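Local coordinates for protein phosphoribulokinase (Rhodobacter sphaeroides, PDB 1A7J) that uses ATP to phosphorylate D-ribulose 5-phosphate, giving D-ribulose 1,5-bisphosphate and ADP in the Calvin cycle, at residues Ser248-Ser253 against Met272-Thr277; Gln27-Glu32 against Pro278-Val283; Arg208-Asp213 against Trp222-Asp227. All coordinates share one frame; numbering follows the deposited sequence.

Followed from the N terminus, the chain first supplies Q27-E32, on the helix after the predicted ATP-binding loop, which waits nearly 250 residues for its partner in contact 2. Within that long loop, contact 3 closes first: R208-D213 meets W222-D227 over the connection between the antiparallel strands 204-210 and 229-235. Contact 1 comes next in series, pairing the end of helix 243-249 and its following turn with M272-T277. The next residues, P278-V283, then complete contact 2, so contacts 1 and 3 both lie within its loop and none of the three cross. Contacts 1 and 2 share helix 268-284 and touch each other, Q273 packing on Q27 and T277 on E32; contact 3 stands apart from both.

Contact 1 of 3, residues Ser248-Ser253 against Met272-Thr277; sequences SMIHGS and MQLILT
L274 reaches across to the end of helix 243-249 with both of its methyl branches, and it is the residue on which this small apolar contact turns. Its CD1 meets M249 at CB, 3.4 Å away, a close approach for two carbons. The same CD1 lies 3.8 Å from CG1 of I250, so one methyl group touches two consecutive residues. The other branch serves the end of the methionine, L274 CD2 lying 4.0 Å from M249 CE. That second touch depends on the shape of the M249 chain: bends at chi2 (-78°) and chi3 (-64°) fold the thioether round instead of letting it run straight out. The methionine chain lies aslant over the leucine, while I250 runs by it the other way. No hydrogen bond joins the two segments.

The pairing closes a helix-strand-strand-helix segment at the edge of the mixed sheet that ends in strand 254-257. Helix 243-249 leads into the antiparallel strands 254-257 and 260-264, and helix 268-284 returns to pack beside the first helix, with L274 also touching Y245 and L246. I250 is buried and lies against V263 of the hairpin as well.

A second shell fixes the backbones that carry these groups. Directly after the helix, I250 to S253 form a type II beta turn, with G252 at its third position, where the positive phi suits a glycine. The hydroxyl of S253 closes the turn through a hydrogen bond from OG to I250 O of 2.8 Å, tilted 23° from the carbonyl plane. On the other helix, T277 N bonds to Q273 O at 3.0 Å, and T277 OG1 reaches the same oxygen at 2.7 Å from above the carbonyl plane.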
ATOM      1  N   SER A 248       1.635   6.289  26.437  1.00 13.23           N
ATOM      2  CA  SER A 248       1.851   7.561  27.116  1.00 10.35           C
ATOM      3  C   SER A 248       1.882   8.663  26.093  1.00  8.19           C
ATOM      4  O   SER A 248       1.371   9.752  26.323  1.00 11.00           O
ATOM      5  CB  SER A 248       3.180   7.564  27.856  1.00  7.22           C
ATOM      6  OG  SER A 248       2.991   7.533  29.253  1.00 26.59           O
ATOM      7  N   MET A 249       2.533   8.397  24.975  1.00  7.83           N
ATOM      8  CA  MET A 249       2.768   9.440  24.020  1.00 12.97           C
ATOM      9  C   MET A 249       1.519   9.668  23.184  1.00 15.14           C
ATOM     10  O   MET A 249       0.969  10.758  23.183  1.00 24.74           O
ATOM     11  CB  MET A 249       3.969   9.081  23.144  1.00 15.03           C
ATOM     12  CG  MET A 249       5.286   9.033  23.909  1.00 11.51           C
ATOM     13  SD  MET A 249       5.994  10.634  24.250  1.00  3.13           S
ATOM     14  CE  MET A 249       6.304  11.185  22.670  1.00  2.00           C
ATOM     15  N   ILE A 250       0.981   8.609  22.597  1.00 17.37           N
ATOM     16  CA  ILE A 250      -0.243   8.750  21.847  1.00 12.82           C
ATOM     17  C   ILE A 250      -1.424   8.832  22.770  1.00 16.70           C
ATOM     18  O   ILE A 250      -1.803   7.865  23.416  1.00 21.73           O
ATOM     19  CB  ILE A 250      -0.461   7.609  20.888  1.00  9.28           C
ATOM     20  CG1 ILE A 250       0.764   7.464  19.977  1.00  7.15           C
ATOM     21  CG2 ILE A 250      -1.708   7.903  20.058  1.00  8.05           C
ATOM     22  CD1 ILE A 250       0.831   6.163  19.277  1.00 15.10           C
ATOM     23  N   HIS A 251      -1.996  10.017  22.850  1.00 21.34           N
ATOM     24  CA  HIS A 251      -3.091  10.241  23.751  1.00 17.56           C
ATOM     25  C   HIS A 251      -4.352   9.563  23.258  1.00 14.92           C
ATOM     26  O   HIS A 251      -4.886   9.930  22.224  1.00 19.25           O
ATOM     27  CB  HIS A 251      -3.328  11.728  23.882  1.00 20.98           C
ATOM     28  CG  HIS A 251      -4.471  12.067  24.773  1.00 28.10           C
ATOM     29  ND1 HIS A 251      -5.627  12.655  24.302  1.00 28.76           N
ATOM     30  CD2 HIS A 251      -4.648  11.881  26.104  1.00 29.18           C
ATOM     31  CE1 HIS A 251      -6.470  12.823  25.308  1.00 34.93           C
ATOM     32  NE2 HIS A 251      -5.903  12.358  26.411  1.00 30.25           N
ATOM     33  N   GLY A 252      -4.927   8.723  24.099  1.00 11.67           N
ATOM     34  CA  GLY A 252      -6.201   8.124  23.771  1.00 12.45           C
ATOM     35  C   GLY A 252      -6.097   6.637  23.460  1.00 20.73           C
ATOM     36  O   GLY A 252      -7.116   5.973  23.225  1.00 22.97           O
ATOM     37  N   SER A 253      -4.875   6.112  23.468  1.00 15.42           N
ATOM     38  CA  SER A 253      -4.627   4.757  23.042  1.00 11.33           C
ATOM     39  C   SER A 253      -4.698   3.783  24.199  1.00  9.74           C
ATOM     40  O   SER A 253      -4.570   4.165  25.356  1.00 16.03           O
ATOM     41  CB  SER A 253      -3.260   4.689  22.406  1.00  9.58           C
ATOM     42  OG  SER A 253      -2.298   5.097  23.344  1.00 16.35           O
ATOM     43  N   MET A 272       2.684   6.555  13.461  1.00 11.14           N
ATOM     44  CA  MET A 272       3.706   6.223  12.484  1.00 10.04           C
ATOM     45  C   MET A 272       5.060   6.890  12.758  1.00 10.51           C
ATOM     46  O   MET A 272       6.071   6.217  12.808  1.00 13.96           O
ATOM     47  CB  MET A 272       3.203   6.530  11.068  1.00 12.56           C
ATOM     48  CG  MET A 272       2.016   5.681  10.713  1.00 12.92           C
ATOM     49  SD  MET A 272       1.532   5.801   9.024  1.00 20.76           S
ATOM     50  CE  MET A 272       2.987   5.379   8.303  1.00 18.45           C
ATOM     51  N   GLN A 273       5.085   8.176  13.064  1.00 16.38           N
ATOM     52  CA  GLN A 273       6.348   8.799  13.427  1.00 16.42           C
ATOM     53  C   GLN A 273       6.975   8.163  14.635  1.00 17.65           C
ATOM     54  O   GLN A 273       8.076   7.644  14.531  1.00 21.70           O
ATOM     55  CB  GLN A 273       6.177  10.283  13.667  1.00 25.14           C
ATOM     56  CG  GLN A 273       6.192  11.050  12.382  1.00 42.79           C
ATOM     57  CD  GLN A 273       5.960  12.509  12.597  1.00 52.19           C
ATOM     58  OE1 GLN A 273       6.610  13.132  13.440  1.00 62.11           O
ATOM     59  NE2 GLN A 273       5.012  13.071  11.856  1.00 61.54           N
ATOM     60  N   LEU A 274       6.238   8.063  15.739  1.00 12.31           N
ATOM     61  CA  LEU A 274       6.818   7.500  16.942  1.00  6.96           C
ATOM     62  C   LEU A 274       7.271   6.086  16.702  1.00  7.73           C
ATOM     63  O   LEU A 274       8.170   5.605  17.376  1.00 18.24           O
ATOM     64  CB  LEU A 274       5.826   7.468  18.080  1.00  8.23           C
ATOM     65  CG  LEU A 274       5.337   8.781  18.647  1.00  8.50           C
ATOM     66  CD1 LEU A 274       4.474   8.458  19.843  1.00  9.46           C
ATOM     67  CD2 LEU A 274       6.509   9.641  19.033  1.00  7.33           C
ATOM     68  N   ILE A 275       6.545   5.349  15.884  1.00 13.61           N
ATOM     69  CA  ILE A 275       6.844   3.934  15.763  1.00 14.23           C
ATOM     70  C   ILE A 275       7.948   3.706  14.750  1.00 14.99           C
ATOM     71  O   ILE A 275       8.979   3.155  15.104  1.00 25.72           O
ATOM     72  CB  ILE A 275       5.569   3.124  15.420  1.00 14.04           C
ATOM     73  CG1 ILE A 275       4.701   3.055  16.663  1.00  4.33           C
ATOM     74  CG2 ILE A 275       5.903   1.711  14.925  1.00  5.47           C
ATOM     75  CD1 ILE A 275       3.392   2.553  16.383  1.00 16.66           C
ATOM     76  N   LEU A 276       7.869   4.397  13.620  1.00 11.71           N
ATOM     77  CA  LEU A 276       8.683   4.087  12.451  1.00 11.88           C
ATOM     78  C   LEU A 276       9.998   4.844  12.414  1.00 19.96           C
ATOM     79  O   LEU A 276      10.888   4.548  11.610  1.00 23.04           O
ATOM     80  CB  LEU A 276       7.920   4.434  11.190  1.00  9.51           C
ATOM     81  CG  LEU A 276       7.064   3.445  10.408  1.00 11.81           C
ATOM     82  CD1 LEU A 276       6.812   2.133  11.104  1.00  6.08           C
ATOM     83  CD2 LEU A 276       5.776   4.169  10.108  1.00 10.97           C
ATOM     84  N   THR A 277      10.047   5.958  13.116  1.00 25.94           N
ATOM     85  CA  THR A 277      11.243   6.765  13.084  1.00 24.85           C
ATOM     86  C   THR A 277      12.515   5.966  13.427  1.00 27.49           C
ATOM     87  O   THR A 277      13.419   5.904  12.595  1.00 32.15           O
ATOM     88  CB  THR A 277      11.068   7.986  13.974  1.00 17.80           C
ATOM     89  OG1 THR A 277      10.178   8.900  13.329  1.00 23.12           O
ATOM     90  CG2 THR A 277      12.396   8.647  14.241  1.00 25.31           C
TER

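Contact 2 of 3, residues Gln27-Glu32 against Pro278-Val283; sequences QIFRRE and PLIDRV
F29 and I280 carry the apolar half of this contact. The phenyl ring offers its edge: CE1 of F29 lies 3.8 Å from I280 CG2, with that methyl in the plane of the ring, and I280 CD1 is equally near the same ring atom. With CG anti to the carbonyl carbon, chi1 of -55° brings the CE1 edge up to I280. I28 adds a looser touch, its CG2 standing 4.3 Å from I280 CD1.

The axes of the segments 27-32 and 278-283 approach to 10.6 Å and cross at -52°. Helix 21-32 follows the predicted ATP-binding loop, as in P-loop kinases generally, and the C-terminal helix 268-284 covers one of its flanks, T277 touching both I28 and E32.

The polar half brings two acids together. E32 OE1 lies 2.8 Å from D281 OD2 and 3.0 Å from D281 OD1, sitting across the mouth of the aspartate, with the carboxylate planes 51° apart. Such proximity is likely to raise the pKa of one of the two acids. With an alanine in place of D281, both oxygens beside E32 disappear, and the glutamate carboxylate would probably be left without this close neighbour and freer to turn.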
ATOM      1  N   GLN A  27       8.350  13.034   5.908  1.00 46.29           N
ATOM      2  CA  GLN A  27       8.615  13.721   7.182  1.00 42.11           C
ATOM      3  C   GLN A  27       9.739  13.057   7.979  1.00 38.18           C
ATOM      4  O   GLN A  27      10.438  13.712   8.743  1.00 39.82           O
ATOM      5  CB  GLN A  27       7.344  13.751   8.049  1.00 47.15           C
ATOM      6  CG  GLN A  27       6.421  14.948   7.825  1.00 62.48           C
ATOM      7  CD  GLN A  27       5.071  14.815   8.546  1.00 72.23           C
ATOM      8  OE1 GLN A  27       4.926  15.193   9.710  1.00 78.35           O
ATOM      9  NE2 GLN A  27       4.070  14.329   7.829  1.00 73.66           N
ATOM     10  N   ILE A  28       9.887  11.749   7.828  1.00 35.74           N
ATOM     11  CA  ILE A  28      10.890  11.023   8.581  1.00 31.62           C
ATOM     12  C   ILE A  28      12.229  10.974   7.843  1.00 34.73           C
ATOM     13  O   ILE A  28      13.269  11.215   8.443  1.00 33.08           O
ATOM     14  CB  ILE A  28      10.393   9.602   8.910  1.00 27.96           C
ATOM     15  CG1 ILE A  28       9.156   9.681   9.789  1.00 23.23           C
ATOM     16  CG2 ILE A  28      11.434   8.825   9.663  1.00 26.36           C
ATOM     17  CD1 ILE A  28       8.303   8.489   9.617  1.00 29.32           C
ATOM     18  N   PHE A  29      12.209  10.702   6.542  1.00 34.92           N
ATOM     19  CA  PHE A  29      13.430  10.724   5.748  1.00 31.99           C
ATOM     20  C   PHE A  29      14.043  12.123   5.735  1.00 36.69           C
ATOM     21  O   PHE A  29      15.234  12.283   5.513  1.00 40.93           O
ATOM     22  CB  PHE A  29      13.149  10.309   4.310  1.00 21.03           C
ATOM     23  CG  PHE A  29      12.470   8.992   4.179  1.00 19.81           C
ATOM     24  CD1 PHE A  29      12.675   7.996   5.111  1.00 20.24           C
ATOM     25  CD2 PHE A  29      11.655   8.737   3.084  1.00 19.68           C
ATOM     26  CE1 PHE A  29      12.077   6.756   4.948  1.00 22.15           C
ATOM     27  CE2 PHE A  29      11.055   7.526   2.915  1.00 22.21           C
ATOM     28  CZ  PHE A  29      11.266   6.522   3.848  1.00 20.94           C
ATOM     29  N   ARG A  30      13.207  13.141   5.876  1.00 42.24           N
ATOM     30  CA  ARG A  30      13.681  14.519   5.941  1.00 48.49           C
ATOM     31  C   ARG A  30      14.221  14.796   7.341  1.00 51.82           C
ATOM     32  O   ARG A  30      15.302  15.366   7.511  1.00 57.19           O
ATOM     33  CB  ARG A  30      12.539  15.473   5.628  1.00 46.92           C
ATOM     34  CG  ARG A  30      12.897  16.935   5.780  1.00 62.51           C
ATOM     35  CD  ARG A  30      11.681  17.732   6.211  1.00 72.30           C
ATOM     36  NE  ARG A  30      11.881  18.332   7.527  1.00 78.96           N
ATOM     37  CZ  ARG A  30      11.221  17.974   8.624  1.00 84.45           C
ATOM     38  NH1 ARG A  30      10.227  17.098   8.541  1.00 81.52           N
ATOM     39  NH2 ARG A  30      11.541  18.513   9.799  1.00 89.66           N
ATOM     40  N   ARG A  31      13.481  14.313   8.335  1.00 54.03           N
ATOM     41  CA  ARG A  31      13.850  14.412   9.737  1.00 51.36           C
ATOM     42  C   ARG A  31      15.161  13.695  10.008  1.00 48.33           C
ATOM     43  O   ARG A  31      15.869  14.053  10.934  1.00 48.99           O
ATOM     44  CB  ARG A  31      12.747  13.787  10.586  1.00 59.39           C
ATOM     45  CG  ARG A  31      12.638  14.315  11.995  1.00 65.18           C
ATOM     46  CD  ARG A  31      11.178  14.482  12.376  1.00 76.06           C
ATOM     47  NE  ARG A  31      10.554  15.577  11.635  1.00 90.73           N
ATOM     48  CZ  ARG A  31       9.307  15.997  11.826  1.00 97.05           C
ATOM     49  NH1 ARG A  31       8.476  15.290  12.582  1.00  0.00           N
ATOM     50  NH2 ARG A  31       8.863  17.078  11.192  1.00  0.00           N
ATOM     51  N   GLU A  32      15.463  12.649   9.240  1.00 44.92           N
ATOM     52  CA  GLU A  32      16.620  11.815   9.539  1.00 42.92           C
ATOM     53  C   GLU A  32      17.723  11.848   8.477  1.00 40.03           C
ATOM     54  O   GLU A  32      18.738  11.173   8.623  1.00 43.97           O
ATOM     55  CB  GLU A  32      16.187  10.363   9.796  1.00 48.22           C
ATOM     56  CG  GLU A  32      14.904  10.185  10.633  1.00 57.37           C
ATOM     57  CD  GLU A  32      15.031  10.602  12.108  1.00 60.98           C
ATOM     58  OE1 GLU A  32      15.926  10.091  12.815  1.00 59.51           O
ATOM     59  OE2 GLU A  32      14.167  11.372  12.590  1.00 59.25           O
ATOM     60  N   PRO A 278      12.504   5.168  14.537  1.00 25.17           N
ATOM     61  CA  PRO A 278      13.605   4.264  14.917  1.00 22.56           C
ATOM     62  C   PRO A 278      13.865   2.959  14.135  1.00 24.02           C
ATOM     63  O   PRO A 278      14.950   2.373  14.240  1.00 24.16           O
ATOM     64  CB  PRO A 278      13.313   3.962  16.387  1.00 21.46           C
ATOM     65  CG  PRO A 278      11.886   4.169  16.541  1.00 17.27           C
ATOM     66  CD  PRO A 278      11.607   5.381  15.684  1.00 23.00           C
ATOM     67  N   LEU A 279      12.860   2.419  13.461  1.00 25.45           N
ATOM     68  CA  LEU A 279      13.142   1.273  12.631  1.00 24.84           C
ATOM     69  C   LEU A 279      13.883   1.745  11.381  1.00 26.97           C
ATOM     70  O   LEU A 279      14.869   1.133  10.985  1.00 33.23           O
ATOM     71  CB  LEU A 279      11.859   0.544  12.252  1.00 22.67           C
ATOM     72  CG  LEU A 279      10.781   0.344  13.301  1.00 18.44           C
ATOM     73  CD1 LEU A 279       9.848  -0.732  12.817  1.00 24.33           C
ATOM     74  CD2 LEU A 279      11.387  -0.048  14.623  1.00 26.38           C
ATOM     75  N   ILE A 280      13.487   2.898  10.839  1.00 25.55           N
ATOM     76  CA  ILE A 280      14.106   3.442   9.637  1.00 21.15           C
ATOM     77  C   ILE A 280      15.483   3.969   9.950  1.00 23.09           C
ATOM     78  O   ILE A 280      16.335   4.044   9.076  1.00 25.39           O
ATOM     79  CB  ILE A 280      13.244   4.558   9.027  1.00 20.38           C
ATOM     80  CG1 ILE A 280      11.989   3.931   8.413  1.00 17.61           C
ATOM     81  CG2 ILE A 280      14.016   5.300   7.933  1.00 20.31           C
ATOM     82  CD1 ILE A 280      10.881   4.888   8.093  1.00 13.48           C
ATOM     83  N   ASP A 281      15.723   4.271  11.214  1.00 26.06           N
ATOM     84  CA  ASP A 281      17.059   4.633  11.639  1.00 33.48           C
ATOM     85  C   ASP A 281      17.908   3.388  11.795  1.00 34.69           C
ATOM     86  O   ASP A 281      18.920   3.247  11.122  1.00 40.53           O
ATOM     87  CB  ASP A 281      17.025   5.420  12.954  1.00 41.91           C
ATOM     88  CG  ASP A 281      16.628   6.879  12.758  1.00 53.04           C
ATOM     89  OD1 ASP A 281      16.955   7.465  11.699  1.00 54.50           O
ATOM     90  OD2 ASP A 281      16.002   7.451  13.675  1.00 57.72           O
ATOM     91  N   ARG A 282      17.426   2.420  12.562  1.00 37.99           N
ATOM     92  CA  ARG A 282      18.158   1.173  12.770  1.00 36.64           C
ATOM     93  C   ARG A 282      18.466   0.494  11.444  1.00 37.53           C
ATOM     94  O   ARG A 282      19.145  -0.539  11.392  1.00 40.93           O
ATOM     95  CB  ARG A 282      17.337   0.228  13.653  1.00 34.37           C
ATOM     96  CG  ARG A 282      17.565   0.447  15.204  1.00 46.49           C
ATOM     97  CD  ARG A 282      18.728  -0.469  15.674  1.00 49.01           C
ATOM     98  NE  ARG A 282      18.382  -1.899  15.418  1.00 57.61           N
ATOM     99  CZ  ARG A 282      19.282  -2.870  15.168  1.00 65.27           C
ATOM    100  NH1 ARG A 282      20.590  -2.556  14.956  1.00 71.60           N
ATOM    101  NH2 ARG A 282      18.892  -4.170  15.111  1.00 70.36           N
ATOM    102  N   VAL A 283      17.839   1.011  10.398  1.00 37.17           N
ATOM    103  CA  VAL A 283      17.915   0.444   9.071  1.00 37.02           C
ATOM    104  C   VAL A 283      18.960   1.249   8.286  1.00 34.90           C
ATOM    105  O   VAL A 283      19.890   0.672   7.729  1.00 38.26           O
ATOM    106  CB  VAL A 283      16.457   0.447   8.424  1.00 37.53           C
ATOM    107  CG1 VAL A 283      16.326   1.501   7.339  1.00 46.38           C
ATOM    108  CG2 VAL A 283      16.063  -0.961   7.903  1.00 28.63           C
TER

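Contact 3 of 3, residues Arg208-Asp213 against Trp222-Asp227; sequences RVPVVD and WIPTAD
R208 comes closest to the facing segment, its terminal NH2 lying 3.4 Å from A226 CB and 3.5 Å from A226 CA. The guanidinium meets the alanine obliquely, as a van der Waals contact between a polar end and a small apolar residue. CG of R208 stands opposite the backbone N (chi1 -175°), and further bends at chi2 and chi3 carry the group across to A226. NE of the same side chain donates to S229 OG, and S229 OG is also hydrogen-bonded to A226 O, so one serine fastens both the arginine and the residue it touches.

Farther along, the packing is slacker and wholly apolar. P224 covers two residues of the other segment: its CB lies 4.2 Å from CB of P210, and its CG is 4.0 Å from CG2 of V212. V212 and P224 meet at a slant, and the valine uses the methyl that sits between the backbone N and the carbonyl carbon. L160 of helix 158-168 touches R208, P210 and P224 and so lies behind both parts of the contact. Beyond V212 the two segments diverge on the solvent side.

No hydrogen bond joins the segments directly. Backbone bonds between V209 and V230 and between V211 and E228 define the frame instead: strands 204-210 and 229-235 form an antiparallel hairpin with a long connection, which folds back on its own base here. In this P-loop fold the R208 end probably borders the nucleotide site, the R208 side chain being about 5 Å from that of T20 in the predicted ATP-binding loop.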
ATOM      1  N   ARG A 208      -7.357   0.259   9.549  1.00 10.69           N
ATOM      2  CA  ARG A 208      -8.245   1.385   9.741  1.00  6.63           C
ATOM      3  C   ARG A 208      -9.658   0.879   9.926  1.00  5.73           C
ATOM      4  O   ARG A 208     -10.234   0.299   9.021  1.00 11.52           O
ATOM      5  CB  ARG A 208      -8.152   2.317   8.535  1.00 18.03           C
ATOM      6  CG  ARG A 208      -8.962   3.590   8.679  1.00 32.20           C
ATOM      7  CD  ARG A 208      -8.159   4.830   8.290  1.00 46.65           C
ATOM      8  NE  ARG A 208      -8.216   5.866   9.335  1.00 43.89           N
ATOM      9  CZ  ARG A 208      -7.343   6.870   9.452  1.00 46.31           C
ATOM     10  NH1 ARG A 208      -6.499   7.148   8.470  1.00 48.45           N
ATOM     11  NH2 ARG A 208      -7.354   7.637  10.528  1.00 38.27           N
ATOM     12  N   VAL A 209     -10.209   1.089  11.110  1.00  8.79           N
ATOM     13  CA  VAL A 209     -11.498   0.518  11.486  1.00  9.51           C
ATOM     14  C   VAL A 209     -12.485   1.634  11.818  1.00 15.06           C
ATOM     15  O   VAL A 209     -12.288   2.326  12.812  1.00 25.25           O
ATOM     16  CB  VAL A 209     -11.361  -0.297  12.756  1.00  8.87           C
ATOM     17  CG1 VAL A 209     -12.452  -1.291  12.845  1.00  8.93           C
ATOM     18  CG2 VAL A 209     -10.032  -0.945  12.810  1.00 11.08           C
ATOM     19  N   PRO A 210     -13.616   1.761  11.089  1.00 16.45           N
ATOM     20  CA  PRO A 210     -14.485   2.878  11.431  1.00 11.51           C
ATOM     21  C   PRO A 210     -15.285   2.569  12.665  1.00 10.51           C
ATOM     22  O   PRO A 210     -15.881   1.506  12.778  1.00  7.33           O
ATOM     23  CB  PRO A 210     -15.397   2.998  10.226  1.00  5.77           C
ATOM     24  CG  PRO A 210     -14.670   2.417   9.165  1.00 11.63           C
ATOM     25  CD  PRO A 210     -13.985   1.238   9.775  1.00 17.06           C
ATOM     26  N   VAL A 211     -15.478   3.575  13.490  1.00 14.77           N
ATOM     27  CA  VAL A 211     -16.296   3.400  14.651  1.00 12.75           C
ATOM     28  C   VAL A 211     -17.601   4.144  14.374  1.00 13.35           C
ATOM     29  O   VAL A 211     -18.288   4.625  15.275  1.00 17.41           O
ATOM     30  CB  VAL A 211     -15.522   3.892  15.880  1.00 11.25           C
ATOM     31  CG1 VAL A 211     -15.731   5.351  16.106  1.00 11.91           C
ATOM     32  CG2 VAL A 211     -15.905   3.102  17.055  1.00 15.29           C
ATOM     33  N   VAL A 212     -17.961   4.182  13.092  1.00  7.43           N
ATOM     34  CA  VAL A 212     -19.322   4.498  12.699  1.00  5.38           C
ATOM     35  C   VAL A 212     -19.903   3.415  11.814  1.00  7.62           C
ATOM     36  O   VAL A 212     -19.190   2.527  11.345  1.00  9.13           O
ATOM     37  CB  VAL A 212     -19.395   5.805  11.958  1.00  7.39           C
ATOM     38  CG1 VAL A 212     -18.847   6.894  12.807  1.00  5.76           C
ATOM     39  CG2 VAL A 212     -18.629   5.706  10.664  1.00  4.40           C
ATOM     40  N   ASP A 213     -21.176   3.571  11.471  1.00  8.83           N
ATOM     41  CA  ASP A 213     -21.942   2.473  10.906  1.00  8.96           C
ATOM     42  C   ASP A 213     -21.597   2.272   9.450  1.00  9.84           C
ATOM     43  O   ASP A 213     -22.059   3.012   8.592  1.00 13.42           O
ATOM     44  CB  ASP A 213     -23.424   2.768  11.038  1.00  9.99           C
ATOM     45  CG  ASP A 213     -24.287   1.631  10.599  1.00 12.06           C
ATOM     46  OD1 ASP A 213     -23.741   0.545  10.354  1.00 21.09           O
ATOM     47  OD2 ASP A 213     -25.520   1.810  10.530  1.00  9.61           O
ATOM     48  N   TRP A 222     -20.782   9.467   2.579  1.00 29.28           N
ATOM     49  CA  TRP A 222     -19.374   9.894   2.569  1.00 26.42           C
ATOM     50  C   TRP A 222     -18.444   8.972   3.327  1.00 20.61           C
ATOM     51  O   TRP A 222     -18.863   7.957   3.880  1.00 22.37           O
ATOM     52  CB  TRP A 222     -19.205  11.325   3.096  1.00 41.83           C
ATOM     53  CG  TRP A 222     -20.018  11.647   4.292  1.00 58.24           C
ATOM     54  CD1 TRP A 222     -21.374  11.791   4.343  1.00 56.91           C
ATOM     55  CD2 TRP A 222     -19.520  12.008   5.591  1.00 68.55           C
ATOM     56  NE1 TRP A 222     -21.759  12.232   5.586  1.00 69.06           N
ATOM     57  CE2 TRP A 222     -20.644  12.378   6.373  1.00 74.14           C
ATOM     58  CE3 TRP A 222     -18.239  12.076   6.162  1.00 70.51           C
ATOM     59  CZ2 TRP A 222     -20.516  12.819   7.713  1.00 77.94           C
ATOM     60  CZ3 TRP A 222     -18.111  12.515   7.491  1.00 72.86           C
ATOM     61  CH2 TRP A 222     -19.247  12.881   8.249  1.00 75.26           C
ATOM     62  N   ILE A 223     -17.158   9.205   3.151  1.00 19.53           N
ATOM     63  CA  ILE A 223     -16.182   8.325   3.748  1.00 19.87           C
ATOM     64  C   ILE A 223     -16.005   8.744   5.183  1.00 16.76           C
ATOM     65  O   ILE A 223     -15.794   9.908   5.467  1.00 17.85           O
ATOM     66  CB  ILE A 223     -14.840   8.414   3.017  1.00 16.29           C
ATOM     67  CG1 ILE A 223     -15.090   8.309   1.514  1.00 15.45           C
ATOM     68  CG2 ILE A 223     -13.929   7.297   3.464  1.00 14.17           C
ATOM     69  CD1 ILE A 223     -13.855   8.563   0.674  1.00 23.29           C
ATOM     70  N   PRO A 224     -16.151   7.796   6.115  1.00 17.92           N
ATOM     71  CA  PRO A 224     -15.707   7.943   7.500  1.00 15.30           C
ATOM     72  C   PRO A 224     -14.356   8.633   7.626  1.00 12.16           C
ATOM     73  O   PRO A 224     -13.341   8.101   7.189  1.00 18.58           O
ATOM     74  CB  PRO A 224     -15.635   6.508   7.983  1.00 11.66           C
ATOM     75  CG  PRO A 224     -16.671   5.803   7.183  1.00  5.61           C
ATOM     76  CD  PRO A 224     -16.580   6.412   5.825  1.00 11.35           C
ATOM     77  N   THR A 225     -14.350   9.810   8.246  1.00 14.81           N
ATOM     78  CA  THR A 225     -13.137  10.615   8.414  1.00 16.32           C
ATOM     79  C   THR A 225     -12.167   9.935   9.367  1.00 15.03           C
ATOM     80  O   THR A 225     -12.527   8.998  10.041  1.00 18.84           O
ATOM     81  CB  THR A 225     -13.468  12.022   8.982  1.00  9.81           C
ATOM     82  OG1 THR A 225     -14.045  11.897  10.286  1.00 17.06           O
ATOM     83  CG2 THR A 225     -14.455  12.740   8.080  1.00 12.98           C
ATOM     84  N   ALA A 226     -10.957  10.452   9.491  1.00 15.39           N
ATOM     85  CA  ALA A 226     -10.047   9.924  10.503  1.00 18.22           C
ATOM     86  C   ALA A 226     -10.681   9.923  11.882  1.00 16.88           C
ATOM     87  O   ALA A 226     -10.545   8.967  12.632  1.00 22.43           O
ATOM     88  CB  ALA A 226      -8.748  10.726  10.528  1.00 21.53           C
ATOM     89  N   ASP A 227     -11.425  10.967  12.203  1.00 11.07           N
ATOM     90  CA  ASP A 227     -11.940  11.096  13.546  1.00  5.81           C
ATOM     91  C   ASP A 227     -12.937   9.999  13.859  1.00  9.74           C
ATOM     92  O   ASP A 227     -13.048   9.566  15.006  1.00 13.42           O
ATOM     93  CB  ASP A 227     -12.586  12.458  13.756  1.00 14.55           C
ATOM     94  CG  ASP A 227     -13.319  12.548  15.057  1.00 13.72           C
ATOM     95  OD1 ASP A 227     -12.653  12.586  16.102  1.00 18.21           O
ATOM     96  OD2 ASP A 227     -14.562  12.488  15.051  1.00 26.28           O
TER